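Putative uncharacterized protein gbs0355 (Streptococcus agalactiae, PDB 3OKZ) is of unknown function but, as a LytR/CpsA/Psr family member, probably takes part in attaching glycopolymers to the bacterial cell wall. Local coordinates at residues Val270-Lys275 / Lys280-Thr285; Glu63-Ile68 / Arg170-Asp175; Lys196-Asn201 / Ala233-Leu238; Gly181-Gln186 / Ser243-Gly248. One frame throughout, in Å; residues are numbered along the deposited sequence.

Contact 1. Residues Val270-Lys275 / Lys280-Thr285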
loop_
_atom_site.group_PDB
_atom_site.type_symbol
_atom_site.label_atom_id
_atom_site.label_comp_id
_atom_site.label_asym_id
_atom_site.label_seq_id
_atom_site.Cartn_x
_atom_site.Cartn_y
_atom_site.Cartn_z
ATOM N N VAL A 270 2.261 16.379 1.363
ATOM C CA VAL A 270 2.322 15.021 0.840
ATOM C C VAL A 270 1.448 14.864 -0.401
ATOM O O VAL A 270 1.834 14.191 -1.364
ATOM C CB VAL A 270 1.876 13.995 1.914
ATOM C CG1 VAL A 270 2.004 12.582 1.380
ATOM C CG2 VAL A 270 2.712 14.166 3.171
ATOM N N GLN A 271 0.267 15.476 -0.369
ATOM C CA GLN A 271 -0.641 15.404 -1.501
ATOM C C GLN A 271 0.099 15.995 -2.689
ATOM O O GLN A 271 0.387 15.313 -3.666
ATOM C CB GLN A 271 -1.905 16.240 -1.253
ATOM C CG GLN A 271 -2.861 15.754 -0.165
ATOM C CD GLN A 271 -4.147 16.567 -0.147
ATOM O OE1 GLN A 271 -5.102 16.244 0.560
ATOM N NE2 GLN A 271 -4.172 17.636 -0.932
ATOM N N ASN A 272 0.420 17.278 -2.575
ATOM C CA ASN A 272 1.099 18.026 -3.627
ATOM C C ASN A 272 2.391 17.376 -4.118
ATOM O O ASN A 272 2.734 17.480 -5.298
ATOM C CB ASN A 272 1.355 19.461 -3.143
ATOM C CG ASN A 272 0.055 20.225 -2.851
ATOM O OD1 ASN A 272 0.091 21.361 -2.374
ATOM N ND2 ASN A 272 -1.094 19.602 -3.143
ATOM N N ARG A 273 3.106 16.712 -3.217
ATOM C CA ARG A 273 4.343 16.028 -3.582
ATOM C C ARG A 273 3.936 14.950 -4.582
ATOM O O ARG A 273 4.567 14.773 -5.630
ATOM C CB ARG A 273 4.977 15.395 -2.338
ATOM C CG ARG A 273 6.377 14.841 -2.531
ATOM C CD ARG A 273 6.368 13.319 -2.593
ATOM N NE ARG A 273 5.698 12.717 -1.440
ATOM C CZ ARG A 273 6.040 12.919 -0.168
ATOM N NH1 ARG A 273 7.059 13.717 0.146
ATOM N NH2 ARG A 273 5.355 12.323 0.800
ATOM N N ILE A 274 2.864 14.235 -4.253
ATOM C CA ILE A 274 2.346 13.190 -5.126
ATOM C C ILE A 274 1.793 13.826 -6.399
ATOM O O ILE A 274 2.075 13.357 -7.504
ATOM C CB ILE A 274 1.224 12.387 -4.434
ATOM C CG1 ILE A 274 1.812 11.577 -3.278
ATOM C CG2 ILE A 274 0.536 11.485 -5.430
ATOM C CD1 ILE A 274 0.839 10.579 -2.668
ATOM N N LYS A 275 1.011 14.894 -6.245
ATOM C CA LYS A 275 0.436 15.590 -7.392
ATOM C C LYS A 275 1.515 16.011 -8.389
ATOM O O LYS A 275 1.344 15.844 -9.597
ATOM C CB LYS A 275 -0.361 16.808 -6.925
ATOM C CG LYS A 275 -1.730 16.445 -6.392
ATOM C CD LYS A 275 -2.425 17.600 -5.719
ATOM C CE LYS A 275 -3.817 17.180 -5.278
ATOM N NZ LYS A 275 -4.426 18.167 -4.353
ATOM N N LYS A 280 0.052 16.955 -11.900
ATOM C CA LYS A 280 -1.230 17.541 -11.520
ATOM C C LYS A 280 -0.962 18.854 -10.806
ATOM O O LYS A 280 0.076 19.029 -10.179
ATOM C CB LYS A 280 -1.996 16.607 -10.588
ATOM C CG LYS A 280 -2.517 15.363 -11.262
ATOM C CD LYS A 280 -2.986 14.343 -10.235
ATOM C CE LYS A 280 -3.604 13.139 -10.906
ATOM N NZ LYS A 280 -4.860 13.500 -11.602
ATOM N N LYS A 281 -1.893 19.787 -10.917
ATOM C CA LYS A 281 -1.723 21.068 -10.261
ATOM C C LYS A 281 -1.800 20.823 -8.759
ATOM O O LYS A 281 -2.520 19.932 -8.307
ATOM C CB LYS A 281 -2.821 22.039 -10.710
ATOM C CG LYS A 281 -2.709 22.483 -12.167
ATOM C CD LYS A 281 -3.615 23.670 -12.422
ATOM C CE LYS A 281 -3.372 24.289 -13.784
ATOM N NZ LYS A 281 -4.264 25.471 -14.001
ATOM N N ARG A 282 -1.051 21.596 -7.985
ATOM C CA ARG A 282 -1.062 21.440 -6.540
ATOM C C ARG A 282 -2.078 22.418 -5.986
ATOM O O ARG A 282 -2.411 23.397 -6.647
ATOM C CB ARG A 282 0.325 21.739 -5.954
ATOM C CG ARG A 282 1.453 20.868 -6.498
ATOM C CD ARG A 282 1.808 21.252 -7.925
ATOM N NE ARG A 282 2.815 20.372 -8.518
ATOM C CZ ARG A 282 3.207 20.439 -9.789
ATOM N NH1 ARG A 282 2.678 21.347 -10.599
ATOM N NH2 ARG A 282 4.121 19.596 -10.257
ATOM N N SER A 283 -2.579 22.150 -4.781
ATOM C CA SER A 283 -3.553 23.035 -4.138
ATOM C C SER A 283 -2.883 23.899 -3.075
ATOM O O SER A 283 -1.958 23.450 -2.389
ATOM C CB SER A 283 -4.660 22.227 -3.480
ATOM O OG SER A 283 -5.344 21.461 -4.442
ATOM N N LYS A 284 -3.353 25.138 -2.949
ATOM C CA LYS A 284 -2.821 26.069 -1.960
ATOM C C LYS A 284 -3.539 25.832 -0.633
ATOM O O LYS A 284 -2.966 26.016 0.441
ATOM C CB LYS A 284 -3.035 27.520 -2.400
ATOM C CG LYS A 284 -2.167 27.971 -3.565
ATOM C CD LYS A 284 -2.515 27.253 -4.867
ATOM C CE LYS A 284 -1.629 27.726 -6.017
ATOM N NZ LYS A 284 -1.927 27.010 -7.290
ATOM N N THR A 285 -4.800 25.425 -0.720
ATOM C CA THR A 285 -5.598 25.151 0.467
ATOM C C THR A 285 -5.899 23.664 0.446
ATOM O O THR A 285 -6.155 23.087 -0.604
ATOM C CB THR A 285 -6.931 25.951 0.475
ATOM O OG1 THR A 285 -7.898 25.295 -0.355
ATOM C CG2 THR A 285 -6.705 27.364 -0.050
#

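Contact 2. Residues Glu63-Ile68 / Arg170-Asp175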
loop_
_atom_site.group_PDB
_atom_site.type_symbol
_atom_site.label_atom_id
_atom_site.label_comp_id
_atom_site.label_asym_id
_atom_site.label_seq_id
_atom_site.Cartn_x
_atom_site.Cartn_y
_atom_site.Cartn_z
ATOM N N GLU A 63 -0.618 4.866 6.689
ATOM C CA GLU A 63 -0.874 4.366 8.043
ATOM C C GLU A 63 -2.312 3.916 8.269
ATOM O O GLU A 63 -3.237 4.724 8.249
ATOM C CB GLU A 63 -0.514 5.443 9.067
ATOM C CG GLU A 63 -0.814 5.040 10.502
ATOM C CD GLU A 63 -0.269 3.664 10.840
ATOM O OE1 GLU A 63 0.955 3.452 10.691
ATOM O OE2 GLU A 63 -1.063 2.791 11.251
ATOM N N ARG A 64 -2.484 2.620 8.504
ATOM C CA ARG A 64 -3.803 2.019 8.726
ATOM C C ARG A 64 -4.611 2.615 9.871
ATOM O O ARG A 64 -5.837 2.496 9.889
ATOM C CB ARG A 64 -3.643 0.528 8.993
ATOM C CG ARG A 64 -2.681 0.232 10.149
ATOM C CD ARG A 64 -2.687 -1.237 10.512
ATOM N NE ARG A 64 -2.525 -2.070 9.327
ATOM C CZ ARG A 64 -2.500 -3.396 9.348
ATOM N NH1 ARG A 64 -2.625 -4.047 10.499
ATOM N NH2 ARG A 64 -2.355 -4.071 8.217
ATOM N N ASP A 65 -3.926 3.237 10.832
ATOM C CA ASP A 65 -4.580 3.825 12.000
ATOM C C ASP A 65 -4.991 5.292 11.823
ATOM O O ASP A 65 -5.506 5.919 12.746
ATOM C CB ASP A 65 -3.675 3.667 13.238
ATOM C CG ASP A 65 -3.598 2.213 13.738
ATOM O OD1 ASP A 65 -2.729 1.910 14.589
ATOM O OD2 ASP A 65 -4.409 1.372 13.293
ATOM N N VAL A 66 -4.773 5.836 10.633
ATOM C CA VAL A 66 -5.138 7.221 10.341
ATOM C C VAL A 66 -6.645 7.440 10.509
ATOM O O VAL A 66 -7.457 6.657 10.008
ATOM C CB VAL A 66 -4.700 7.595 8.910
ATOM C CG1 VAL A 66 -5.377 8.869 8.460
ATOM C CG2 VAL A 66 -3.194 7.774 8.880
ATOM N N LEU A 67 -7.020 8.498 11.224
ATOM C CA LEU A 67 -8.433 8.804 11.465
ATOM C C LEU A 67 -9.040 9.455 10.233
ATOM O O LEU A 67 -8.623 10.547 9.838
ATOM C CB LEU A 67 -8.564 9.749 12.660
ATOM C CG LEU A 67 -9.954 10.051 13.202
ATOM C CD1 LEU A 67 -10.612 8.773 13.699
ATOM C CD2 LEU A 67 -9.825 11.056 14.317
ATOM N N ILE A 68 -10.035 8.807 9.638
ATOM C CA ILE A 68 -10.647 9.349 8.430
ATOM C C ILE A 68 -12.162 9.144 8.370
ATOM O O ILE A 68 -12.699 8.238 9.003
ATOM C CB ILE A 68 -10.006 8.690 7.170
ATOM C CG1 ILE A 68 -9.901 9.708 6.029
ATOM C CG2 ILE A 68 -10.863 7.524 6.688
ATOM C CD1 ILE A 68 -9.138 9.190 4.833
ATOM N N ARG A 170 5.272 -8.398 8.455
ATOM C CA ARG A 170 4.120 -8.294 9.341
ATOM C C ARG A 170 4.558 -7.928 10.758
ATOM O O ARG A 170 3.830 -7.263 11.491
ATOM C CB ARG A 170 3.354 -9.615 9.377
ATOM C CG ARG A 170 2.305 -9.793 8.291
ATOM C CD ARG A 170 1.753 -11.211 8.341
ATOM N NE ARG A 170 0.434 -11.326 7.729
ATOM C CZ ARG A 170 -0.640 -10.662 8.142
ATOM N NH1 ARG A 170 -0.549 -9.828 9.172
ATOM N NH2 ARG A 170 -1.802 -10.833 7.528
HETATM N N MSE A 171 5.757 -8.369 11.133
HETATM C CA MSE A 171 6.295 -8.118 12.466
HETATM C C MSE A 171 6.023 -6.678 12.876
HETATM O O MSE A 171 6.216 -5.746 12.097
HETATM C CB MSE A 171 7.797 -8.421 12.500
HETATM C CG MSE A 171 8.361 -8.540 13.914
HETATM SE SE MSE A 171 8.482 -6.879 14.967
HETATM C CE MSE A 171 10.335 -6.438 14.613
ATOM N N ARG A 172 5.590 -6.500 14.115
ATOM C CA ARG A 172 5.244 -5.179 14.599
ATOM C C ARG A 172 5.545 -4.952 16.077
ATOM O O ARG A 172 6.255 -4.019 16.437
ATOM C CB ARG A 172 3.748 -4.963 14.345
ATOM C CG ARG A 172 3.144 -3.642 14.810
ATOM C CD ARG A 172 1.625 -3.764 14.773
ATOM N NE ARG A 172 0.929 -2.498 14.551
ATOM C CZ ARG A 172 0.928 -1.475 15.402
ATOM N NH1 ARG A 172 1.592 -1.556 16.552
ATOM N NH2 ARG A 172 0.252 -0.370 15.101
ATOM N N TYR A 173 5.018 -5.829 16.921
ATOM C CA TYR A 173 5.136 -5.698 18.366
ATOM C C TYR A 173 6.497 -5.768 19.009
ATOM O O TYR A 173 6.670 -5.328 20.145
ATOM C CB TYR A 173 4.171 -6.679 19.021
ATOM C CG TYR A 173 2.787 -6.414 18.519
ATOM C CD1 TYR A 173 2.236 -5.134 18.620
ATOM C CD2 TYR A 173 2.056 -7.394 17.863
ATOM C CE1 TYR A 173 0.993 -4.836 18.071
ATOM C CE2 TYR A 173 0.804 -7.103 17.309
ATOM C CZ TYR A 173 0.286 -5.824 17.418
ATOM O OH TYR A 173 -0.931 -5.524 16.878
ATOM N N ASP A 174 7.473 -6.306 18.304
ATOM C CA ASP A 174 8.797 -6.341 18.881
ATOM C C ASP A 174 9.592 -5.186 18.315
ATOM O O ASP A 174 10.770 -5.013 18.628
ATOM C CB ASP A 174 9.459 -7.666 18.572
ATOM C CG ASP A 174 8.820 -8.787 19.314
ATOM O OD1 ASP A 174 8.807 -8.712 20.560
ATOM O OD2 ASP A 174 8.323 -9.729 18.667
ATOM N N ASP A 175 8.932 -4.387 17.478
ATOM C CA ASP A 175 9.581 -3.234 16.868
ATOM C C ASP A 175 9.097 -1.950 17.535
ATOM O O ASP A 175 7.924 -1.574 17.443
ATOM C CB ASP A 175 9.305 -3.181 15.354
ATOM C CG ASP A 175 10.170 -2.143 14.629
ATOM O OD1 ASP A 175 10.912 -1.399 15.304
ATOM O OD2 ASP A 175 10.111 -2.064 13.378
#

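Contact 3. Residues Lys196-Asn201 / Ala233-Leu238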
loop_
_atom_site.group_PDB
_atom_site.type_symbol
_atom_site.label_atom_id
_atom_site.label_comp_id
_atom_site.label_asym_id
_atom_site.label_seq_id
_atom_site.Cartn_x
_atom_site.Cartn_y
_atom_site.Cartn_z
ATOM N N LYS A 196 14.468 -7.603 -8.286
ATOM C CA LYS A 196 14.697 -8.981 -8.704
ATOM C C LYS A 196 13.991 -9.230 -10.039
ATOM O O LYS A 196 14.618 -9.650 -11.013
ATOM C CB LYS A 196 14.154 -9.933 -7.632
ATOM C CG LYS A 196 15.017 -11.158 -7.318
ATOM C CD LYS A 196 16.305 -10.787 -6.630
ATOM C CE LYS A 196 16.791 -11.910 -5.747
ATOM N NZ LYS A 196 16.736 -13.208 -6.437
ATOM N N ILE A 197 12.691 -8.965 -10.090
ATOM C CA ILE A 197 11.947 -9.159 -11.330
ATOM C C ILE A 197 12.684 -8.453 -12.475
ATOM O O ILE A 197 13.214 -9.099 -13.373
ATOM C CB ILE A 197 10.504 -8.587 -11.231
ATOM C CG1 ILE A 197 9.732 -9.276 -10.115
ATOM C CG2 ILE A 197 9.756 -8.841 -12.505
ATOM C CD1 ILE A 197 8.488 -8.540 -9.730
ATOM N N LEU A 198 12.727 -7.127 -12.427
ATOM C CA LEU A 198 13.390 -6.335 -13.460
ATOM C C LEU A 198 14.772 -6.839 -13.904
ATOM O O LEU A 198 15.120 -6.735 -15.083
ATOM C CB LEU A 198 13.522 -4.876 -13.006
ATOM C CG LEU A 198 12.226 -4.117 -12.712
ATOM C CD1 LEU A 198 12.523 -2.631 -12.661
ATOM C CD2 LEU A 198 11.194 -4.400 -13.793
ATOM N N ALA A 199 15.561 -7.364 -12.964
ATOM C CA ALA A 199 16.889 -7.876 -13.281
ATOM C C ALA A 199 16.769 -9.037 -14.259
ATOM O O ALA A 199 17.628 -9.217 -15.123
ATOM C CB ALA A 199 17.581 -8.332 -12.037
ATOM N N LEU A 200 15.714 -9.841 -14.115
ATOM C CA LEU A 200 15.507 -10.947 -15.043
ATOM C C LEU A 200 15.575 -10.352 -16.439
ATOM O O LEU A 200 16.103 -10.958 -17.377
ATOM C CB LEU A 200 14.130 -11.586 -14.853
ATOM C CG LEU A 200 14.019 -12.508 -13.655
ATOM C CD1 LEU A 200 12.713 -13.270 -13.717
ATOM C CD2 LEU A 200 15.196 -13.461 -13.668
ATOM N N ASN A 201 15.036 -9.145 -16.548
ATOM C CA ASN A 201 15.006 -8.427 -17.804
ATOM C C ASN A 201 14.650 -9.389 -18.909
ATOM O O ASN A 201 15.436 -9.629 -19.813
ATOM C CB ASN A 201 16.357 -7.801 -18.095
ATOM C CG ASN A 201 16.288 -6.848 -19.244
ATOM O OD1 ASN A 201 15.390 -6.009 -19.306
ATOM N ND2 ASN A 201 17.226 -6.967 -20.171
ATOM N N ALA A 233 7.197 0.230 -21.109
ATOM C CA ALA A 233 7.532 1.633 -21.218
ATOM C C ALA A 233 7.872 2.225 -19.858
ATOM O O ALA A 233 8.515 3.274 -19.789
ATOM C CB ALA A 233 6.381 2.399 -21.851
ATOM N N TYR A 234 7.457 1.562 -18.774
ATOM C CA TYR A 234 7.735 2.087 -17.435
ATOM C C TYR A 234 8.808 1.309 -16.662
ATOM O O TYR A 234 9.165 1.666 -15.531
ATOM C CB TYR A 234 6.449 2.140 -16.610
ATOM C CG TYR A 234 5.290 2.862 -17.271
ATOM C CD1 TYR A 234 4.544 2.247 -18.274
ATOM C CD2 TYR A 234 4.910 4.144 -16.859
ATOM C CE1 TYR A 234 3.435 2.884 -18.851
ATOM C CE2 TYR A 234 3.806 4.791 -17.428
ATOM C CZ TYR A 234 3.069 4.151 -18.422
ATOM O OH TYR A 234 1.953 4.758 -18.966
ATOM N N LYS A 235 9.332 0.258 -17.290
ATOM C CA LYS A 235 10.360 -0.590 -16.684
ATOM C C LYS A 235 11.591 0.189 -16.226
ATOM O O LYS A 235 12.218 -0.160 -15.228
ATOM C CB LYS A 235 10.786 -1.697 -17.666
ATOM C CG LYS A 235 12.002 -2.512 -17.204
ATOM C CD LYS A 235 12.699 -3.178 -18.376
ATOM C CE LYS A 235 14.185 -3.383 -18.107
ATOM N NZ LYS A 235 14.470 -4.456 -17.107
ATOM N N ASP A 236 11.947 1.239 -16.955
ATOM C CA ASP A 236 13.115 2.037 -16.593
ATOM C C ASP A 236 12.793 2.892 -15.379
ATOM O O ASP A 236 13.651 3.140 -14.537
ATOM C CB ASP A 236 13.527 2.937 -17.761
ATOM C CG ASP A 236 13.478 2.216 -19.089
ATOM O OD1 ASP A 236 12.363 1.848 -19.523
ATOM O OD2 ASP A 236 14.549 2.007 -19.694
ATOM N N SER A 237 11.544 3.338 -15.303
ATOM C CA SER A 237 11.086 4.181 -14.207
ATOM C C SER A 237 11.204 3.474 -12.869
ATOM O O SER A 237 11.471 4.103 -11.841
ATOM C CB SER A 237 9.631 4.603 -14.432
ATOM O OG SER A 237 9.526 5.448 -15.565
ATOM N N LEU A 238 11.007 2.162 -12.884
ATOM C CA LEU A 238 11.082 1.374 -11.664
ATOM C C LEU A 238 12.521 1.267 -11.152
ATOM O O LEU A 238 12.765 0.763 -10.058
ATOM C CB LEU A 238 10.494 -0.011 -11.932
ATOM C CG LEU A 238 9.118 0.039 -12.618
ATOM C CD1 LEU A 238 8.615 -1.370 -12.911
ATOM C CD2 LEU A 238 8.132 0.794 -11.735
#

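Contact 4. Residues Gly181-Gln186 / Ser243-Gly248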
loop_
_atom_site.group_PDB
_atom_site.type_symbol
_atom_site.label_atom_id
_atom_site.label_comp_id
_atom_site.label_asym_id
_atom_site.label_seq_id
_atom_site.Cartn_x
_atom_site.Cartn_y
_atom_site.Cartn_z
ATOM N N GLY A 181 7.720 0.901 11.614
ATOM C CA GLY A 181 8.863 0.037 11.394
ATOM C C GLY A 181 8.328 -0.997 10.426
ATOM O O GLY A 181 8.872 -1.213 9.337
ATOM N N ARG A 182 7.216 -1.606 10.823
ATOM C CA ARG A 182 6.544 -2.621 10.026
ATOM C C ARG A 182 6.366 -2.197 8.570
ATOM O O ARG A 182 6.452 -3.027 7.661
ATOM C CB ARG A 182 5.173 -2.926 10.623
ATOM C CG ARG A 182 4.335 -3.848 9.772
ATOM C CD ARG A 182 2.997 -4.173 10.431
ATOM N NE ARG A 182 2.267 -5.151 9.631
ATOM C CZ ARG A 182 0.976 -5.427 9.769
ATOM N NH1 ARG A 182 0.253 -4.797 10.691
ATOM N NH2 ARG A 182 0.409 -6.325 8.972
ATOM N N GLN A 183 6.107 -0.911 8.345
ATOM C CA GLN A 183 5.926 -0.424 6.983
ATOM C C GLN A 183 7.215 -0.253 6.195
ATOM O O GLN A 183 7.239 -0.515 4.990
ATOM C CB GLN A 183 5.126 0.877 6.982
ATOM C CG GLN A 183 3.635 0.609 7.136
ATOM C CD GLN A 183 2.842 1.860 7.268
ATOM O OE1 GLN A 183 2.967 2.560 8.254
ATOM N NE2 GLN A 183 2.023 2.166 6.271
ATOM N N LYS A 184 8.290 0.169 6.860
ATOM C CA LYS A 184 9.562 0.337 6.158
ATOM C C LYS A 184 9.854 -1.047 5.595
ATOM O O LYS A 184 10.137 -1.212 4.417
ATOM C CB LYS A 184 10.661 0.766 7.142
ATOM C CG LYS A 184 11.790 1.589 6.537
ATOM C CD LYS A 184 11.318 2.977 6.129
ATOM C CE LYS A 184 12.416 3.761 5.395
ATOM N NZ LYS A 184 11.956 5.080 4.834
ATOM N N ARG A 185 9.739 -2.056 6.444
ATOM C CA ARG A 185 9.986 -3.417 6.010
ATOM C C ARG A 185 9.047 -3.822 4.878
ATOM O O ARG A 185 9.451 -4.515 3.949
ATOM C CB ARG A 185 9.860 -4.386 7.200
ATOM C CG ARG A 185 11.145 -4.569 7.993
ATOM C CD ARG A 185 10.916 -5.363 9.269
ATOM N NE ARG A 185 10.395 -4.507 10.331
ATOM C CZ ARG A 185 9.335 -4.792 11.079
ATOM N NH1 ARG A 185 8.674 -5.926 10.892
ATOM N NH2 ARG A 185 8.920 -3.930 11.994
ATOM N N GLN A 186 7.792 -3.397 4.951
ATOM C CA GLN A 186 6.832 -3.726 3.904
ATOM C C GLN A 186 7.293 -3.165 2.559
ATOM O O GLN A 186 7.201 -3.841 1.532
ATOM C CB GLN A 186 5.465 -3.150 4.242
ATOM C CG GLN A 186 4.579 -4.067 5.063
ATOM C CD GLN A 186 3.206 -3.463 5.310
ATOM O OE1 GLN A 186 2.318 -4.112 5.867
ATOM N NE2 GLN A 186 3.028 -2.209 4.896
ATOM N N SER A 243 10.849 6.195 -1.337
ATOM C CA SER A 243 9.785 5.754 -0.430
ATOM C C SER A 243 9.443 6.760 0.672
ATOM O O SER A 243 10.329 7.356 1.294
ATOM C CB SER A 243 10.179 4.430 0.216
ATOM O OG SER A 243 10.607 3.510 -0.770
ATOM N N TYR A 244 8.147 6.936 0.916
ATOM C CA TYR A 244 7.689 7.859 1.946
ATOM C C TYR A 244 6.607 7.218 2.797
ATOM O O TYR A 244 5.902 6.312 2.347
ATOM C CB TYR A 244 7.129 9.138 1.324
ATOM C CG TYR A 244 8.047 9.816 0.334
ATOM C CD1 TYR A 244 8.253 9.280 -0.940
ATOM C CD2 TYR A 244 8.709 10.998 0.670
ATOM C CE1 TYR A 244 9.093 9.902 -1.854
ATOM C CE2 TYR A 244 9.555 11.632 -0.235
ATOM C CZ TYR A 244 9.745 11.080 -1.494
ATOM O OH TYR A 244 10.598 11.698 -2.384
ATOM N N GLN A 245 6.481 7.703 4.027
ATOM C CA GLN A 245 5.484 7.198 4.960
ATOM C C GLN A 245 4.578 8.347 5.414
ATOM O O GLN A 245 5.046 9.374 5.905
ATOM C CB GLN A 245 6.167 6.553 6.180
ATOM C CG GLN A 245 5.197 6.100 7.288
ATOM C CD GLN A 245 4.302 4.943 6.877
ATOM O OE1 GLN A 245 4.777 3.850 6.593
ATOM N NE2 GLN A 245 3.001 5.184 6.847
ATOM N N LEU A 246 3.277 8.173 5.226
ATOM C CA LEU A 246 2.304 9.179 5.626
ATOM C C LEU A 246 1.942 8.911 7.083
ATOM O O LEU A 246 1.421 7.846 7.407
ATOM C CB LEU A 246 1.061 9.062 4.748
ATOM C CG LEU A 246 -0.122 9.933 5.157
ATOM C CD1 LEU A 246 0.248 11.405 4.992
ATOM C CD2 LEU A 246 -1.327 9.572 4.310
ATOM N N LYS A 247 2.227 9.859 7.967
ATOM C CA LYS A 247 1.909 9.645 9.377
ATOM C C LYS A 247 1.423 10.881 10.124
ATOM O O LYS A 247 1.849 12.000 9.838
ATOM C CB LYS A 247 3.125 9.064 10.106
ATOM C CG LYS A 247 4.408 9.842 9.882
ATOM C CD LYS A 247 5.588 9.213 10.625
ATOM C CE LYS A 247 6.912 9.855 10.199
ATOM N NZ LYS A 247 8.060 9.472 11.070
ATOM N N GLY A 248 0.523 10.665 11.078
ATOM C CA GLY A 248 0.016 11.766 11.877
ATOM C C GLY A 248 0.450 11.619 13.328
ATOM O O GLY A 248 1.175 10.682 13.667
#

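Contact 1. Residues Val270-Lys275 / Lys280-Thr285
Lys-275 lies along the returning chain of 280-285, with its CD 3.5 Å from Lys-281 O and its CB 4.0 Å from Lys-280 CB. The extended chain carries the ammonium to Ser-283, where NZ makes a weak hydrogen bond to OG at 3.4 Å. The stronger partner of NZ is Asp-106, which forms a salt bridge with it. One turn back, Asn-272 packs on the aliphatic part of Arg-282: Asn-272 CB is 3.6 Å from Arg-282 CG, and the amide stands at 88° to the guanidinium plane. The bend of Arg-282 at chi2 (73°) brings the guanidinium back over its own backbone, where Lys-280 O lies above one face, toward the rim; Asn-272 O comes to its edge. Helix 264-277 ends just past 270-275, and the chain then turns and runs back antiparallel along its outer side. Lys-280 N closes the turn by donating to Lys-275 O at 2.9 Å. Further out, Ile-274 of the same helix packs on Leu-47 and Thr-49 of strand 41-51, while Gln-271 touches Asp-106 and Leu-286.

Contact 2. Residues Glu63-Ile68 / Arg170-Asp175
Asp-65 and Arg-172 come from opposite directions, a carboxylate oxygen lying at the guanidinium edge. Glu-63 starts a type I turn, closed by Val-66 N to Glu-63 O at 3.0 Å; its carboxylate folds back so that OE2 takes the backbone N of Asp-65 at 2.9 Å through the anti lone pair. The same OE2 stays 5.2 Å from Arg-172 NH2. Arg-64 sets out toward 170-175 but is poorly ordered. Together with Arg-170, Arg-182, Asp-43 and Asp-179 these residues form a cluster of arginines and acids, consistent with the anion-binding pocket described for LytR/CpsA/Psr relatives. Asp-65 then supplies the bridge: OD1 lies 3.8 Å from Arg-172 NH2, a long salt bridge near the guanidinium plane, with carboxylate and guanidinium turned 40° apart. Arg-172 spans the distance by running extended from CG to NE, with CG anti to its own N (chi1 178°). After Val-66 the chain enters strand 67-69, whose Leu-67 packs on Tyr-259 and Ile-261.

Contact 3. Residues Lys196-Asn201 / Ala233-Leu238
The amide of Asn-201 receives the ammonium of Lys-235 at its oxygen. NZ donates to OD1 at 2.8 Å, with a C=O...donor angle of 125° and the nitrogen tilted 34° from the carbonyl plane, and the two side chains cross at about a right angle. Lys-235 reaches over in a mostly stretched chain that turns only at its end (chi4 72°), which swings NZ to the oxygen and places CE 3.1 Å from OD1. Leu-198 O is also close to NZ, but the angle is too poor for a hydrogen bond; Tyr-206 OH bonds weakly to both that carbonyl and NZ. Beside the polar pair is an apolar one. The two methyls of Leu-198 touch the other segment, CD1 3.4 Å from Leu-238 CB and CD2 4.0 Å from Lys-235 CG, so the lysine stem shares in the packing. Asn-201 follows the last turn of helix 178-200 with positive phi, which takes the chain out of the helix and toward helix 203-212. Segment 233-238 connects helix 228-232 to strand 241-252, and Tyr-234 anchors it with an edge-to-face contact to Phe-20 and an OH bond to Lys-18 O. The contact thus ties the end of the long helix to this connection at one end of the sheet's central strand 41-51, where Ser-237 packs on Ile-50.

Contact 4. Residues Gly181-Gln186 / Ser243-Gly248
Gln-183 lays its amide against that of Gln-245, the side chains crossing at about a right angle and the amide planes turned 51° from each other. The two amides thus lie across each other at a steep tilt, and their close approach is uncertain in detail. Gln-245 has two hydrogen bonds outside this pair. Its NE2 donates to Leu-246 O at 3.1 Å with a nearly straight N-H...O angle of 165°; the acceptor lies in the amide plane, whereas the donor sits above the Leu-246 carbonyl plane. Its OE1 accepts from Arg-187 NH2, one turn further along helix 178-200. A bend at chi2 (67°) folds the Gln-245 amide back to the next residue of its own strand. This is helix-on-sheet packing: helix 178-200 covers one face of the seven-stranded mixed sheet, in which strand 241-252 runs parallel to strand 56-62. Both glutamines also touch Ser-61 of that neighbouring strand, and Gln-183 reaches Glu-63 just beyond it. On the opposite face Tyr-244 turns away from the helix to a cation-pi contact with Arg-273, and Leu-246 packs on His-266 and Val-270 of helix 264-277.

Contact 4 is partly buried, where helix and sheet meet; the other three lie at the surface. Contacts 3 and 4 share helix 178-200, one at its C-terminal end and the other near its start, their centres about 23 Å apart. Contacts 2 and 4 adjoin: Asp-175 OD2 forms a salt bridge with Arg-185 NH2 at 2.6 Å, fixing the 170-175 loop to the helix. Contact 1 touches contact 4 from across the sheet, where helix 264-277 covers its other face. The chemistry follows location: a crossed pair of amides where helix meets sheet, a long ion pair at the charged cluster, and lysines combining aliphatic packing with polar ends in contacts 1 and 3.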